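Local coordinates for protein importin-95 (Chaetomium thermophilum, PDB 4XRI) that probably carries cargo proteins into the nucleus as an importin-beta transport receptor and binds a small GTPase, at residues Q709-I714 with Q741-I746; S762-I767 with N799-D804; S159-G164 with R203-T208. The protein carries 2 engineered substitutions. One frame throughout, in Å; residues are numbered along the deposited sequence.

The three contacts sit at separate points along a superhelix built of helices and the loops between them, without strands, in the HEAT-repeat manner. Contact 3 comes first along the chain, joining helices 153-168 and 200-212; contact 1 (helices 711-725 and 730-743) and contact 2 (helices 754-780 and 791-802) follow one after the other near the C-terminal end. The centres of contacts 1 and 2 are about 11 Å apart, and they touch: R764 of contact 2 reaches the A744 carbonyl of contact 1. Contact 3 lies with its centre about 49 Å from either. Contacts 1 and 2 thus join helices close together along the chain, and contact 3 two helices with others between them in sequence.

Contact 1. Residues Q709-I714 with Q741-I746; sequences QFKPAI and QQAATI
Two donors of T745 hold the backbone carbonyl of Q742, the residue whose side chain meets K711 across the contact. The hydroxyl OG1 of T745 bonds to Q742 O at 2.7 Å, in the carbonyl plane on a lone pair, and T745 N reaches the same Q742 O at 3.1 Å. Here, in the HEAT-repeat superhelix, residues of helix 711-725 lie beside the next helix, 730-743, and a type I turn runs from A743 to I746. K711 carries most of the contact. With CG anti to the backbone N (chi1 -172°) it heads for the other segment, and a bend at chi3 (-74°) swings the ammonium round. Lower down the chain, CD of K711 passes CB of A743 at 4.4 Å. Outside the pair, L701 of helix 690-701 and Y759 and L763 of helix 754-780 also touch the lysine side chain. The amide of Q742 comes in from the flank: its chain bends at chi2 (-102°), and the two side chains cross obliquely. K711 NZ gives a weak hydrogen bond to Q742 OE1, at 3.3 Å. I746, which also touches L706, places its terminal methyl CD1 4.1 Å from K711 NZ.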
loop_
_atom_site.group_PDB
_atom_site.type_symbol
_atom_site.label_atom_id
_atom_site.label_comp_id
_atom_site.label_asym_id
_atom_site.label_seq_id
_atom_site.Cartn_x
_atom_site.Cartn_y
_atom_site.Cartn_z
ATOM N N GLN A 709 15.009 8.418 -7.978
ATOM C CA GLN A 709 13.578 8.519 -7.747
ATOM C C GLN A 709 12.998 9.848 -8.226
ATOM O O GLN A 709 11.800 9.948 -8.495
ATOM C CB GLN A 709 13.270 8.322 -6.261
ATOM C CG GLN A 709 13.672 9.490 -5.369
ATOM C CD GLN A 709 13.444 9.210 -3.898
ATOM O OE1 GLN A 709 12.325 9.315 -3.398
ATOM N NE2 GLN A 709 14.510 8.845 -3.199
ATOM N N PHE A 710 13.846 10.863 -8.338
ATOM C CA PHE A 710 13.385 12.195 -8.706
ATOM C C PHE A 710 13.399 12.427 -10.213
ATOM O O PHE A 710 12.774 13.369 -10.701
ATOM C CB PHE A 710 14.242 13.269 -8.026
ATOM C CG PHE A 710 14.310 13.142 -6.531
ATOM C CD1 PHE A 710 13.204 13.419 -5.746
ATOM C CD2 PHE A 710 15.488 12.759 -5.913
ATOM C CE1 PHE A 710 13.269 13.304 -4.370
ATOM C CE2 PHE A 710 15.559 12.645 -4.537
ATOM C CZ PHE A 710 14.449 12.919 -3.766
ATOM N N LYS A 711 14.104 11.572 -10.947
ATOM C CA LYS A 711 14.340 11.808 -12.373
ATOM C C LYS A 711 13.070 11.934 -13.240
ATOM O O LYS A 711 12.995 12.843 -14.059
ATOM C CB LYS A 711 15.232 10.711 -12.952
ATOM C CG LYS A 711 15.691 10.998 -14.383
ATOM C CD LYS A 711 16.637 9.934 -14.921
ATOM C CE LYS A 711 18.017 10.052 -14.305
ATOM N NZ LYS A 711 18.973 9.096 -14.916
ATOM N N PRO A 712 12.065 11.044 -13.060
ATOM C CA PRO A 712 10.863 11.199 -13.896
ATOM C C PRO A 712 10.212 12.577 -13.794
ATOM O O PRO A 712 9.849 13.157 -14.819
ATOM C CB PRO A 712 9.920 10.115 -13.354
ATOM C CG PRO A 712 10.827 9.066 -12.828
ATOM C CD PRO A 712 11.990 9.818 -12.244
ATOM N N ALA A 713 10.074 13.096 -12.578
ATOM C CA ALA A 713 9.467 14.408 -12.373
ATOM C C ALA A 713 10.392 15.525 -12.856
ATOM O O ALA A 713 9.933 16.571 -13.315
ATOM C CB ALA A 713 9.117 14.606 -10.913
ATOM N N ILE A 714 11.697 15.295 -12.751
ATOM C CA ILE A 714 12.690 16.274 -13.191
ATOM C C ILE A 714 12.655 16.448 -14.710
ATOM O O ILE A 714 12.785 17.562 -15.228
ATOM C CB ILE A 714 14.110 15.864 -12.744
ATOM C CG1 ILE A 714 14.273 16.085 -11.240
ATOM C CG2 ILE A 714 15.173 16.645 -13.499
ATOM C CD1 ILE A 714 15.593 15.587 -10.694
ATOM N N GLN A 741 18.438 11.012 -23.711
ATOM C CA GLN A 741 18.879 9.844 -24.465
ATOM C C GLN A 741 19.340 8.726 -23.537
ATOM O O GLN A 741 19.055 7.553 -23.778
ATOM C CB GLN A 741 20.004 10.224 -25.432
ATOM C CG GLN A 741 19.533 11.044 -26.620
ATOM C CD GLN A 741 20.678 11.567 -27.470
ATOM O OE1 GLN A 741 21.752 11.888 -26.961
ATOM N NE2 GLN A 741 20.453 11.647 -28.777
ATOM N N GLN A 742 20.040 9.097 -22.469
ATOM C CA GLN A 742 20.482 8.132 -21.469
ATOM C C GLN A 742 19.290 7.514 -20.752
ATOM O O GLN A 742 19.235 6.300 -20.542
ATOM C CB GLN A 742 21.417 8.798 -20.456
ATOM C CG GLN A 742 21.870 7.890 -19.319
ATOM C CD GLN A 742 21.122 8.145 -18.019
ATOM O OE1 GLN A 742 20.146 8.895 -17.983
ATOM N NE2 GLN A 742 21.586 7.520 -16.943
ATOM N N ALA A 743 18.336 8.364 -20.385
ATOM C CA ALA A 743 17.150 7.938 -19.654
ATOM C C ALA A 743 16.325 6.934 -20.453
ATOM O O ALA A 743 15.664 6.066 -19.883
ATOM C CB ALA A 743 16.301 9.146 -19.284
ATOM N N ALA A 744 16.374 7.056 -21.774
ATOM C CA ALA A 744 15.603 6.187 -22.654
ATOM C C ALA A 744 16.124 4.751 -22.657
ATOM O O ALA A 744 15.395 3.824 -23.009
ATOM C CB ALA A 744 15.602 6.744 -24.068
ATOM N N THR A 745 17.380 4.570 -22.260
ATOM C CA THR A 745 17.999 3.248 -22.276
ATOM C C THR A 745 17.760 2.494 -20.970
ATOM O O THR A 745 18.037 1.296 -20.876
ATOM C CB THR A 745 19.517 3.336 -22.526
ATOM O OG1 THR A 745 20.157 3.925 -21.390
ATOM C CG2 THR A 745 19.808 4.170 -23.764
ATOM N N ILE A 746 17.250 3.194 -19.962
ATOM C CA ILE A 746 16.967 2.562 -18.679
ATOM C C ILE A 746 15.708 1.704 -18.765
ATOM O O ILE A 746 14.624 2.201 -19.066
ATOM C CB ILE A 746 16.807 3.601 -17.555
ATOM C CG1 ILE A 746 18.129 4.335 -17.325
ATOM C CG2 ILE A 746 16.350 2.927 -16.268
ATOM C CD1 ILE A 746 18.077 5.363 -16.218
#

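Contact 2. Residues S762-I767 with N799-D804; sequences SLREGI and NSIAND
R764 has the largest share of this contact, S800 and I801 most of the rest. The arginine leaves helix 754-780 with CG anti to its carbonyl carbon (chi1 -69°) and runs extended from CG to NE, which carries the guanidinium across to helix 791-802. There NH2 of R764 donates to OG of S800 at 3.0 Å, with an N-H...O angle of 143°; the hydroxyl sits at the edge of the guanidinium, tilted 17° from its plane. NH1 has another partner, the carbonyl oxygen of A744, so one guanidinium links the 741-746 segment with helices 754-780 and 791-802. I801 runs alongside in the opposite sense: its CG1 lies 4.2 Å from CD of R764 and 3.9 Å from R764 NH2, a greasy flank to the charged arm. I801 also touches L811 and S815 of helix 809-825 and M843 of helix 838-849. D804 OD2 stands 4.8 Å from R764 NH2, too far for a bond, though its charge may favour the arginine's position; D804 OD1 is engaged by the N806 amide. The contact joins two helices of the HEAT-repeat superhelix of importin beta, with the arginine spanning between them.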
loop_
_atom_site.group_PDB
_atom_site.type_symbol
_atom_site.label_atom_id
_atom_site.label_comp_id
_atom_site.label_asym_id
_atom_site.label_seq_id
_atom_site.Cartn_x
_atom_site.Cartn_y
_atom_site.Cartn_z
ATOM N N SER A 762 6.962 5.491 -15.728
ATOM C CA SER A 762 6.914 6.852 -15.216
ATOM C C SER A 762 8.035 7.705 -15.801
ATOM O O SER A 762 7.821 8.864 -16.157
ATOM C CB SER A 762 7.003 6.853 -13.690
ATOM O OG SER A 762 7.076 8.176 -13.190
ATOM N N LEU A 763 9.227 7.125 -15.883
ATOM C CA LEU A 763 10.392 7.822 -16.413
ATOM C C LEU A 763 10.162 8.256 -17.856
ATOM O O LEU A 763 10.450 9.395 -18.232
ATOM C CB LEU A 763 11.632 6.931 -16.327
ATOM C CG LEU A 763 12.939 7.508 -16.873
ATOM C CD1 LEU A 763 13.369 8.710 -16.055
ATOM C CD2 LEU A 763 14.024 6.443 -16.875
ATOM N N ARG A 764 9.634 7.340 -18.659
ATOM C CA ARG A 764 9.428 7.594 -20.079
ATOM C C ARG A 764 8.275 8.561 -20.317
ATOM O O ARG A 764 8.230 9.240 -21.342
ATOM C CB ARG A 764 9.196 6.279 -20.820
ATOM C CG ARG A 764 10.453 5.416 -20.870
ATOM C CD ARG A 764 10.271 4.163 -21.705
ATOM N NE ARG A 764 11.567 3.578 -22.045
ATOM C CZ ARG A 764 11.750 2.639 -22.967
ATOM N NH1 ARG A 764 12.968 2.177 -23.214
ATOM N NH2 ARG A 764 10.714 2.165 -23.645
ATOM N N GLU A 765 7.348 8.624 -19.366
ATOM C CA GLU A 765 6.356 9.692 -19.353
ATOM C C GLU A 765 7.082 11.025 -19.249
ATOM O O GLU A 765 6.788 11.970 -19.983
ATOM C CB GLU A 765 5.374 9.531 -18.188
ATOM C CG GLU A 765 4.349 8.430 -18.366
ATOM C CD GLU A 765 3.405 8.333 -17.181
ATOM O OE1 GLU A 765 3.269 9.334 -16.445
ATOM O OE2 GLU A 765 2.807 7.255 -16.981
ATOM N N GLY A 766 8.040 11.080 -18.329
ATOM C CA GLY A 766 8.857 12.258 -18.119
ATOM C C GLY A 766 9.653 12.636 -19.350
ATOM O O GLY A 766 9.653 13.798 -19.754
ATOM N N ILE A 767 10.324 11.656 -19.950
ATOM C CA ILE A 767 11.113 11.894 -21.157
ATOM C C ILE A 767 10.260 12.476 -22.277
ATOM O O ILE A 767 10.637 13.457 -22.918
ATOM C CB ILE A 767 11.773 10.605 -21.685
ATOM C CG1 ILE A 767 12.621 9.935 -20.605
ATOM C CG2 ILE A 767 12.622 10.923 -22.901
ATOM C CD1 ILE A 767 13.203 8.602 -21.033
ATOM N N ASN A 799 9.430 3.999 -30.716
ATOM C CA ASN A 799 9.365 2.610 -31.143
ATOM C C ASN A 799 9.537 1.642 -29.980
ATOM O O ASN A 799 8.876 0.606 -29.921
ATOM C CB ASN A 799 10.422 2.334 -32.212
ATOM C CG ASN A 799 10.407 0.896 -32.687
ATOM O OD1 ASN A 799 9.471 0.463 -33.359
ATOM N ND2 ASN A 799 11.449 0.147 -32.342
ATOM N N SER A 800 10.430 1.987 -29.057
ATOM C CA SER A 800 10.673 1.161 -27.881
ATOM C C SER A 800 9.416 1.068 -27.026
ATOM O O SER A 800 9.080 0.005 -26.503
ATOM C CB SER A 800 11.833 1.726 -27.059
ATOM O OG SER A 800 12.162 0.864 -25.984
ATOM N N ILE A 801 8.724 2.195 -26.897
ATOM C CA ILE A 801 7.472 2.260 -26.157
ATOM C C ILE A 801 6.392 1.429 -26.845
ATOM O O ILE A 801 5.615 0.730 -26.191
ATOM C CB ILE A 801 6.990 3.716 -26.017
ATOM C CG1 ILE A 801 7.994 4.526 -25.194
ATOM C CG2 ILE A 801 5.610 3.773 -25.381
ATOM C CD1 ILE A 801 7.671 5.993 -25.138
ATOM N N ALA A 802 6.360 1.506 -28.171
ATOM C CA ALA A 802 5.377 0.773 -28.957
ATOM C C ALA A 802 5.578 -0.736 -28.835
ATOM O O ALA A 802 4.611 -1.497 -28.815
ATOM C CB ALA A 802 5.442 1.199 -30.416
ATOM N N ASN A 803 6.834 -1.161 -28.746
ATOM C CA ASN A 803 7.153 -2.584 -28.684
ATOM C C ASN A 803 7.140 -3.140 -27.263
ATOM O O ASN A 803 7.407 -4.321 -27.050
ATOM C CB ASN A 803 8.518 -2.847 -29.321
ATOM C CG ASN A 803 8.551 -2.493 -30.797
ATOM O OD1 ASN A 803 7.519 -2.483 -31.467
ATOM N ND2 ASN A 803 9.741 -2.204 -31.311
ATOM N N ASP A 804 6.827 -2.285 -26.295
ATOM C CA ASP A 804 6.770 -2.701 -24.898
ATOM C C ASP A 804 5.328 -2.714 -24.405
ATOM O O ASP A 804 4.711 -1.660 -24.269
ATOM C CB ASP A 804 7.623 -1.773 -24.025
ATOM C CG ASP A 804 7.822 -2.304 -22.611
ATOM O OD1 ASP A 804 7.100 -3.238 -22.199
ATOM O OD2 ASP A 804 8.705 -1.775 -21.904
#

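Contact 3. Residues S159-G164 with R203-T208; sequences SLTAIG and RFAAIT. With SO4 (sulfate ion), chain D.
Side-by-side parallel helices, as found within one layer of a HEAT-repeat superhelix, make this contact. The short segments of helices 153-168 and 200-212 run at 8° to each other with their axes 8.5 Å apart, and the CA atoms of L160 and A206 come within 5.8 Å. Such closeness goes with small residues on one side: A205 and A206 offer just methyls to the leucine opposite. L160 keeps CG anti to its carbonyl carbon (chi1 -76°), which brings the CD1 branch over the neighbouring helix. There CD1 of L160 rests against CB of A206 at 3.7 Å and against CB of A205 at 4.2 Å. L160 also touches A148 of helix 140-150 and V189 of helix 182-193.

Beside this apolar patch a water bridges the two helices. It donates to A205 O at 2.7 Å and to T161 OG1 at 3.2 Å; that hydroxyl has a further bond to Q157 O, one turn back. T208 bonds back to its own helix: T208 OG1 reaches F204 O at 2.6 Å, approaching from the face of the carbonyl plane opposite to T208 N, while the same hydroxyl oxygen stands over the centre of the F204 ring. R203 faces away from helix 153-168. Its NE holds A193 O, and a bend at chi3 turns the guanidinium edge to a sulfate, probably from the crystallisation liquor. NH1 of R203 bonds to sulfate O2 at 3.1 Å, fairly straight at 161°, and more weakly to O1.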
loop_
_atom_site.group_PDB
_atom_site.type_symbol
_atom_site.label_atom_id
_atom_site.label_comp_id
_atom_site.label_asym_id
_atom_site.label_seq_id
_atom_site.Cartn_x
_atom_site.Cartn_y
_atom_site.Cartn_z
ATOM N N SER A 159 13.159 -31.084 14.303
ATOM C CA SER A 159 13.615 -31.472 12.974
ATOM C C SER A 159 12.539 -31.188 11.935
ATOM O O SER A 159 12.840 -30.784 10.814
ATOM C CB SER A 159 14.007 -32.948 12.942
ATOM O OG SER A 159 15.047 -33.199 13.869
ATOM N N LEU A 160 11.285 -31.407 12.317
ATOM C CA LEU A 160 10.159 -31.029 11.474
ATOM C C LEU A 160 10.170 -29.526 11.246
ATOM O O LEU A 160 9.953 -29.048 10.134
ATOM C CB LEU A 160 8.837 -31.464 12.110
ATOM C CG LEU A 160 8.514 -32.954 12.015
ATOM C CD1 LEU A 160 7.373 -33.311 12.951
ATOM C CD2 LEU A 160 8.170 -33.320 10.579
ATOM N N THR A 161 10.443 -28.791 12.318
ATOM C CA THR A 161 10.515 -27.337 12.275
ATOM C C THR A 161 11.648 -26.862 11.365
ATOM O O THR A 161 11.493 -25.900 10.610
ATOM C CB THR A 161 10.711 -26.760 13.691
ATOM O OG1 THR A 161 9.582 -27.100 14.507
ATOM C CG2 THR A 161 10.846 -25.255 13.645
ATOM N N ALA A 162 12.783 -27.553 11.435
ATOM C CA ALA A 162 13.939 -27.221 10.607
ATOM C C ALA A 162 13.652 -27.500 9.137
ATOM O O ALA A 162 14.008 -26.710 8.262
ATOM C CB ALA A 162 15.165 -27.999 11.068
ATOM N N ILE A 163 13.003 -28.632 8.878
ATOM C CA ILE A 163 12.586 -29.000 7.530
ATOM C C ILE A 163 11.669 -27.935 6.932
ATOM O O ILE A 163 11.824 -27.542 5.772
ATOM C CB ILE A 163 11.870 -30.368 7.526
ATOM C CG1 ILE A 163 12.885 -31.499 7.722
ATOM C CG2 ILE A 163 11.098 -30.569 6.234
ATOM C CD1 ILE A 163 12.246 -32.858 7.932
ATOM N N GLY A 164 10.726 -27.460 7.737
ATOM C CA GLY A 164 9.799 -26.429 7.312
ATOM C C GLY A 164 10.496 -25.120 6.992
ATOM O O GLY A 164 10.188 -24.471 5.994
ATOM N N ARG A 203 2.549 -33.778 16.149
ATOM C CA ARG A 203 1.513 -33.494 15.160
ATOM C C ARG A 203 1.424 -32.008 14.829
ATOM O O ARG A 203 1.294 -31.635 13.661
ATOM C CB ARG A 203 0.149 -33.995 15.643
ATOM C CG ARG A 203 -0.071 -35.492 15.468
ATOM C CD ARG A 203 -1.516 -35.878 15.760
ATOM N NE ARG A 203 -2.429 -35.453 14.703
ATOM C CZ ARG A 203 -3.754 -35.517 14.789
ATOM N NH1 ARG A 203 -4.325 -35.981 15.892
ATOM N NH2 ARG A 203 -4.509 -35.111 13.777
ATOM N N PHE A 204 1.503 -31.161 15.853
ATOM C CA PHE A 204 1.442 -29.718 15.635
ATOM C C PHE A 204 2.651 -29.225 14.850
ATOM O O PHE A 204 2.524 -28.402 13.944
ATOM C CB PHE A 204 1.355 -28.957 16.956
ATOM C CG PHE A 204 1.404 -27.465 16.786
ATOM C CD1 PHE A 204 0.366 -26.800 16.160
ATOM C CD2 PHE A 204 2.491 -26.732 17.235
ATOM C CE1 PHE A 204 0.401 -25.434 15.988
ATOM C CE2 PHE A 204 2.533 -25.359 17.066
ATOM C CZ PHE A 204 1.484 -24.709 16.442
ATOM N N ALA A 205 3.825 -29.737 15.207
ATOM C CA ALA A 205 5.059 -29.377 14.525
ATOM C C ALA A 205 5.008 -29.824 13.068
ATOM O O ALA A 205 5.476 -29.123 12.172
ATOM C CB ALA A 205 6.255 -29.994 15.229
ATOM N N ALA A 206 4.423 -30.996 12.842
ATOM C CA ALA A 206 4.352 -31.578 11.508
ATOM C C ALA A 206 3.382 -30.828 10.603
ATOM O O ALA A 206 3.690 -30.564 9.441
ATOM C CB ALA A 206 3.956 -33.040 11.600
ATOM N N ILE A 207 2.209 -30.489 11.131
ATOM C CA ILE A 207 1.206 -29.795 10.333
ATOM C C ILE A 207 1.673 -28.372 10.027
ATOM O O ILE A 207 1.383 -27.826 8.964
ATOM C CB ILE A 207 -0.179 -29.773 11.037
ATOM C CG1 ILE A 207 -1.278 -29.359 10.055
ATOM C CG2 ILE A 207 -0.174 -28.881 12.271
ATOM C CD1 ILE A 207 -1.569 -30.388 8.994
ATOM N N THR A 208 2.423 -27.787 10.957
ATOM C CA THR A 208 2.992 -26.460 10.768
ATOM C C THR A 208 4.055 -26.503 9.680
ATOM O O THR A 208 4.127 -25.620 8.824
ATOM C CB THR A 208 3.616 -25.917 12.068
ATOM O OG1 THR A 208 2.640 -25.949 13.114
ATOM C CG2 THR A 208 4.106 -24.487 11.871
HETATM S S SO4 D . -7.536 -36.953 16.956
HETATM O O1 SO4 D . -6.402 -36.485 17.744
HETATM O O2 SO4 D . -7.355 -36.562 15.561
HETATM O O3 SO4 D . -7.629 -38.407 17.046
HETATM O O4 SO4 D . -8.761 -36.357 17.479
HETATM O O HOH W 1 7.057 -26.899 12.497
#